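Local coordinates for protein endo-b-1,4-glucanase (Nasutitermes takasagoensis, PDB 1KS8) that probably hydrolyses internal beta-1,4-glucosidic linkages of cellulose and related beta-glucans as a family 9 glycosidase, at residues Ser174-Leu177 against Leu178-Arg182; Asn269-Ala272 against Tyr273-Val277. One frame throughout, in Å; residues are numbered along the deposited sequence.

Interaction 1 (Ser174-Leu177 against Leu178-Arg182); sequences SNNL and LTHAR
Asn176 and His180 meet one turn apart in an i to i+4 contact within helix 171-190, one of the helices of the (alpha/alpha)6 barrel of this family 9 enzyme. Four successive backbone bonds hold the turn, from Leu178 N to Ser174 O through Ala181 N to Leu177 O; that of His180 N to Asn176 O is long at 3.2 Å but nearly straight, 170° at the hydrogen. The side packed on other helices is largely aliphatic: Leu177 lies on Leu159 and Ala162 of helix 149-165, Leu178 on Leu222 and Thr226 of helix 212-226, and small Ala181 touches both Leu159 and Leu222. Buried Ser174 is the polar exception, its OG hydrogen-bonded to Ser163 O. Thr179 suits the exposed side, where its OG1 turns back to within 3.2 Å of Asn175 O.

Asn176 CG lies opposite the backbone N (chi1 -179°), which carries the amide beside the next turn, where it approaches the imidazole at its edge, the two planes 77° apart. His180 CD2 thus sits 3.2 Å from Asn176 OD1 and as near to the backbone O of the same residue. ND1 of the ring is hydrogen-bonded to His107 ND1, which helps fix its rotation. At its other nitrogen a water bridges the pair, donating to Asn176 OD1 at 3.0 Å and lying in the ring plane 2.8 Å from His180 NE2.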
loop_
_atom_site.group_PDB
_atom_site.type_symbol
_atom_site.label_atom_id
_atom_site.label_comp_id
_atom_site.label_asym_id
_atom_site.label_seq_id
_atom_site.Cartn_x
_atom_site.Cartn_y
_atom_site.Cartn_z
ATOM N N SER A 174 3.320 20.232 4.773
ATOM C CA SER A 174 2.930 19.493 5.965
ATOM C C SER A 174 1.646 20.070 6.555
ATOM O O SER A 174 0.730 19.330 6.910
ATOM C CB SER A 174 4.054 19.548 7.004
ATOM O OG SER A 174 3.666 18.919 8.209
ATOM N N ASN A 175 1.580 21.396 6.655
ATOM C CA ASN A 175 0.400 22.062 7.197
ATOM C C ASN A 175 -0.829 21.781 6.338
ATOM O O ASN A 175 -1.919 21.538 6.854
ATOM C CB ASN A 175 0.628 23.574 7.275
ATOM C CG ASN A 175 1.625 23.965 8.350
ATOM O OD1 ASN A 175 2.023 25.126 8.447
ATOM N ND2 ASN A 175 2.028 22.999 9.167
ATOM N N ASN A 176 -0.644 21.827 5.023
ATOM C CA ASN A 176 -1.731 21.579 4.086
ATOM C C ASN A 176 -2.240 20.149 4.239
ATOM O O ASN A 176 -3.444 19.911 4.282
ATOM C CB ASN A 176 -1.245 21.832 2.655
ATOM C CG ASN A 176 -2.332 21.626 1.623
ATOM O OD1 ASN A 176 -3.489 21.985 1.842
ATOM N ND2 ASN A 176 -1.962 21.061 0.480
ATOM N N LEU A 177 -1.314 19.202 4.327
ATOM C CA LEU A 177 -1.669 17.797 4.496
ATOM C C LEU A 177 -2.516 17.609 5.752
ATOM O O LEU A 177 -3.540 16.927 5.731
ATOM C CB LEU A 177 -0.402 16.949 4.619
ATOM C CG LEU A 177 0.456 16.754 3.367
ATOM C CD1 LEU A 177 1.798 16.160 3.759
ATOM C CD2 LEU A 177 -0.269 15.848 2.381
ATOM N N LEU A 178 -2.078 18.219 6.849
ATOM C CA LEU A 178 -2.782 18.099 8.118
ATOM C C LEU A 178 -4.185 18.697 8.079
ATOM O O LEU A 178 -5.111 18.144 8.671
ATOM C CB LEU A 178 -1.965 18.754 9.235
ATOM C CG LEU A 178 -2.439 18.476 10.664
ATOM C CD1 LEU A 178 -2.443 16.977 10.931
ATOM C CD2 LEU A 178 -1.520 19.187 11.645
ATOM N N THR A 179 -4.347 19.823 7.390
ATOM C CA THR A 179 -5.661 20.453 7.291
ATOM C C THR A 179 -6.639 19.478 6.643
ATOM O O THR A 179 -7.743 19.259 7.140
ATOM C CB THR A 179 -5.603 21.750 6.455
ATOM O OG1 THR A 179 -4.829 22.731 7.157
ATOM C CG2 THR A 179 -7.004 22.298 6.212
ATOM N N HIS A 180 -6.219 18.884 5.532
ATOM C CA HIS A 180 -7.052 17.925 4.820
ATOM C C HIS A 180 -7.306 16.683 5.663
ATOM O O HIS A 180 -8.408 16.136 5.652
ATOM C CB HIS A 180 -6.387 17.538 3.499
ATOM C CG HIS A 180 -6.495 18.591 2.442
ATOM N ND1 HIS A 180 -7.639 18.776 1.695
ATOM C CD2 HIS A 180 -5.621 19.542 2.034
ATOM C CE1 HIS A 180 -7.465 19.795 0.872
ATOM N NE2 HIS A 180 -6.249 20.278 1.058
ATOM N N ALA A 181 -6.290 16.243 6.398
ATOM C CA ALA A 181 -6.422 15.064 7.248
ATOM C C ALA A 181 -7.492 15.273 8.317
ATOM O O ALA A 181 -8.325 14.401 8.545
ATOM C CB ALA A 181 -5.084 14.738 7.905
ATOM N N ARG A 182 -7.469 16.432 8.969
ATOM C CA ARG A 182 -8.450 16.729 10.011
ATOM C C ARG A 182 -9.875 16.747 9.470
ATOM O O ARG A 182 -10.794 16.215 10.093
ATOM C CB ARG A 182 -8.149 18.079 10.663
ATOM C CG ARG A 182 -6.823 18.147 11.397
ATOM C CD ARG A 182 -6.718 19.442 12.189
ATOM N NE ARG A 182 -5.455 19.547 12.915
ATOM C CZ ARG A 182 -5.187 20.492 13.812
ATOM N NH1 ARG A 182 -6.096 21.415 14.097
ATOM N NH2 ARG A 182 -4.011 20.513 14.424
HETATM O O HOH W 1 -5.552 22.596 -0.292
#

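Interaction 2 (Asn269-Ala272 against Tyr273-Val277); sequences NKQA and YKDTV
Lys274 reaches back along the first turn of helix 271-286 as far as Asn269, the positive-phi residue just after helix 257-268. Its CB lies 3.4 Å from Gln271 O. Lys274 CG then passes 3.5 Å from Lys270 O, the carbonyl oxygen of the N-cap residue. CD continues beside that same oxygen, while CE comes to 3.6 Å from Asn269 O. At the tip, NZ makes a weak hydrogen bond of 3.4 Å with Asn269 O. CG stands anti to the carbonyl carbon (chi1 -58°) and the chain is extended beyond it, which gives the ammonium group the length to span the junction between the two helices.

Lys270 and Tyr273 lie side by side and point the same way, with Lys270 CB 3.8 Å from Tyr273 CD2 and Lys270 CD following along CE2. Both polar ends go to Glu236, the lysine by a salt bridge and the phenol by a hydrogen bond, while the tyrosine ring is buried against Leu264 and Ala265 of helix 257-268. Farther along the turn, Asp275 N bonds Gln271 O at 2.9 Å, and a water donates to Ala272 O.

A long aliphatic chain suits Lys274's place because its methylenes can follow the backbone. Of the carbonyl oxygens it passes, Asn269 O alone lies near the ammonium, and weakly, so methylene packing probably does more to place the chain than charge does.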
loop_
_atom_site.group_PDB
_atom_site.type_symbol
_atom_site.label_atom_id
_atom_site.label_comp_id
_atom_site.label_asym_id
_atom_site.label_seq_id
_atom_site.Cartn_x
_atom_site.Cartn_y
_atom_site.Cartn_z
ATOM N N ASN A 269 2.132 3.743 25.252
ATOM C CA ASN A 269 3.044 2.946 26.072
ATOM C C ASN A 269 2.257 2.001 26.981
ATOM O O ASN A 269 2.819 1.410 27.904
ATOM C CB ASN A 269 3.934 3.854 26.932
ATOM C CG ASN A 269 5.175 3.142 27.449
ATOM O OD1 ASN A 269 5.741 3.524 28.476
ATOM N ND2 ASN A 269 5.615 2.117 26.731
ATOM N N LYS A 270 0.961 1.854 26.719
ATOM C CA LYS A 270 0.121 0.981 27.533
ATOM C C LYS A 270 0.395 -0.496 27.270
ATOM O O LYS A 270 0.480 -0.933 26.121
ATOM C CB LYS A 270 -1.359 1.281 27.293
ATOM C CG LYS A 270 -1.811 2.624 27.839
ATOM C CD LYS A 270 -3.306 2.811 27.659
ATOM C CE LYS A 270 -3.767 4.149 28.205
ATOM N NZ LYS A 270 -5.244 4.295 28.088
ATOM N N GLN A 271 0.520 -1.262 28.351
ATOM C CA GLN A 271 0.807 -2.688 28.258
ATOM C C GLN A 271 -0.263 -3.506 27.536
ATOM O O GLN A 271 0.062 -4.463 26.831
ATOM C CB GLN A 271 1.025 -3.271 29.660
ATOM C CG GLN A 271 1.390 -4.750 29.654
ATOM C CD GLN A 271 2.733 -5.017 28.997
ATOM O OE1 GLN A 271 2.882 -5.965 28.222
ATOM N NE2 GLN A 271 3.720 -4.189 29.310
ATOM N N ALA A 272 -1.529 -3.136 27.703
ATOM C CA ALA A 272 -2.628 -3.867 27.073
ATOM C C ALA A 272 -2.449 -4.036 25.565
ATOM O O ALA A 272 -2.662 -5.122 25.028
ATOM C CB ALA A 272 -3.954 -3.172 27.367
ATOM N N TYR A 273 -2.068 -2.961 24.884
ATOM C CA TYR A 273 -1.866 -3.029 23.441
ATOM C C TYR A 273 -0.687 -3.942 23.118
ATOM O O TYR A 273 -0.735 -4.719 22.165
ATOM C CB TYR A 273 -1.604 -1.635 22.870
ATOM C CG TYR A 273 -2.732 -0.650 23.087
ATOM C CD1 TYR A 273 -4.016 -0.909 22.608
ATOM C CD2 TYR A 273 -2.510 0.549 23.765
ATOM C CE1 TYR A 273 -5.054 0.005 22.799
ATOM C CE2 TYR A 273 -3.537 1.466 23.959
ATOM C CZ TYR A 273 -4.804 1.189 23.474
ATOM O OH TYR A 273 -5.818 2.100 23.660
ATOM N N LYS A 274 0.369 -3.843 23.921
ATOM C CA LYS A 274 1.558 -4.659 23.720
ATOM C C LYS A 274 1.242 -6.140 23.885
ATOM O O LYS A 274 1.818 -6.977 23.191
ATOM C CB LYS A 274 2.662 -4.240 24.695
ATOM C CG LYS A 274 3.046 -2.774 24.576
ATOM C CD LYS A 274 4.097 -2.383 25.602
ATOM C CE LYS A 274 4.317 -0.880 25.605
ATOM N NZ LYS A 274 5.346 -0.489 26.605
ATOM N N ASP A 275 0.329 -6.463 24.800
ATOM C CA ASP A 275 -0.059 -7.854 25.021
ATOM C C ASP A 275 -0.708 -8.412 23.756
ATOM O O ASP A 275 -0.394 -9.518 23.318
ATOM C CB ASP A 275 -1.062 -7.984 26.178
ATOM C CG ASP A 275 -0.468 -7.624 27.527
ATOM O OD1 ASP A 275 0.725 -7.904 27.759
ATOM O OD2 ASP A 275 -1.210 -7.075 28.370
ATOM N N THR A 276 -1.622 -7.641 23.175
ATOM C CA THR A 276 -2.313 -8.087 21.972
ATOM C C THR A 276 -1.347 -8.276 20.806
ATOM O O THR A 276 -1.486 -9.219 20.027
ATOM C CB THR A 276 -3.424 -7.097 21.574
ATOM O OG1 THR A 276 -4.297 -6.890 22.694
ATOM C CG2 THR A 276 -4.235 -7.652 20.415
ATOM N N VAL A 277 -0.366 -7.386 20.686
ATOM C CA VAL A 277 0.619 -7.486 19.614
ATOM C C VAL A 277 1.479 -8.740 19.777
ATOM O O VAL A 277 1.670 -9.490 18.819
ATOM C CB VAL A 277 1.535 -6.238 19.575
ATOM C CG1 VAL A 277 2.673 -6.448 18.582
ATOM C CG2 VAL A 277 0.719 -5.015 19.179
HETATM O O HOH W 2 -4.658 -7.095 25.929
#

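Overall arrangement
Both contacts are local and belong to the same helical domain, one within a helix, the other across a helix start; their centres lie about 29 Å apart and they do not touch. Interaction 1 lies inside a helix, in its first half, and is partly buried, with helices 89-106, 149-165 and 212-226 packed round it, so leucine and alanine share the turn with a polar amide-imidazole pair. Interaction 2 is a surface contact just after helix 257-268, where two lysines with long methylene chains carry much of the contact; Tyr273 is its buried member. Regular backbone bonding carries all of 174-182, whereas 269-277 becomes regular only beyond its N-cap. Water joins two side chains in interaction 1, but a backbone carbonyl and a threonine hydroxyl in interaction 2.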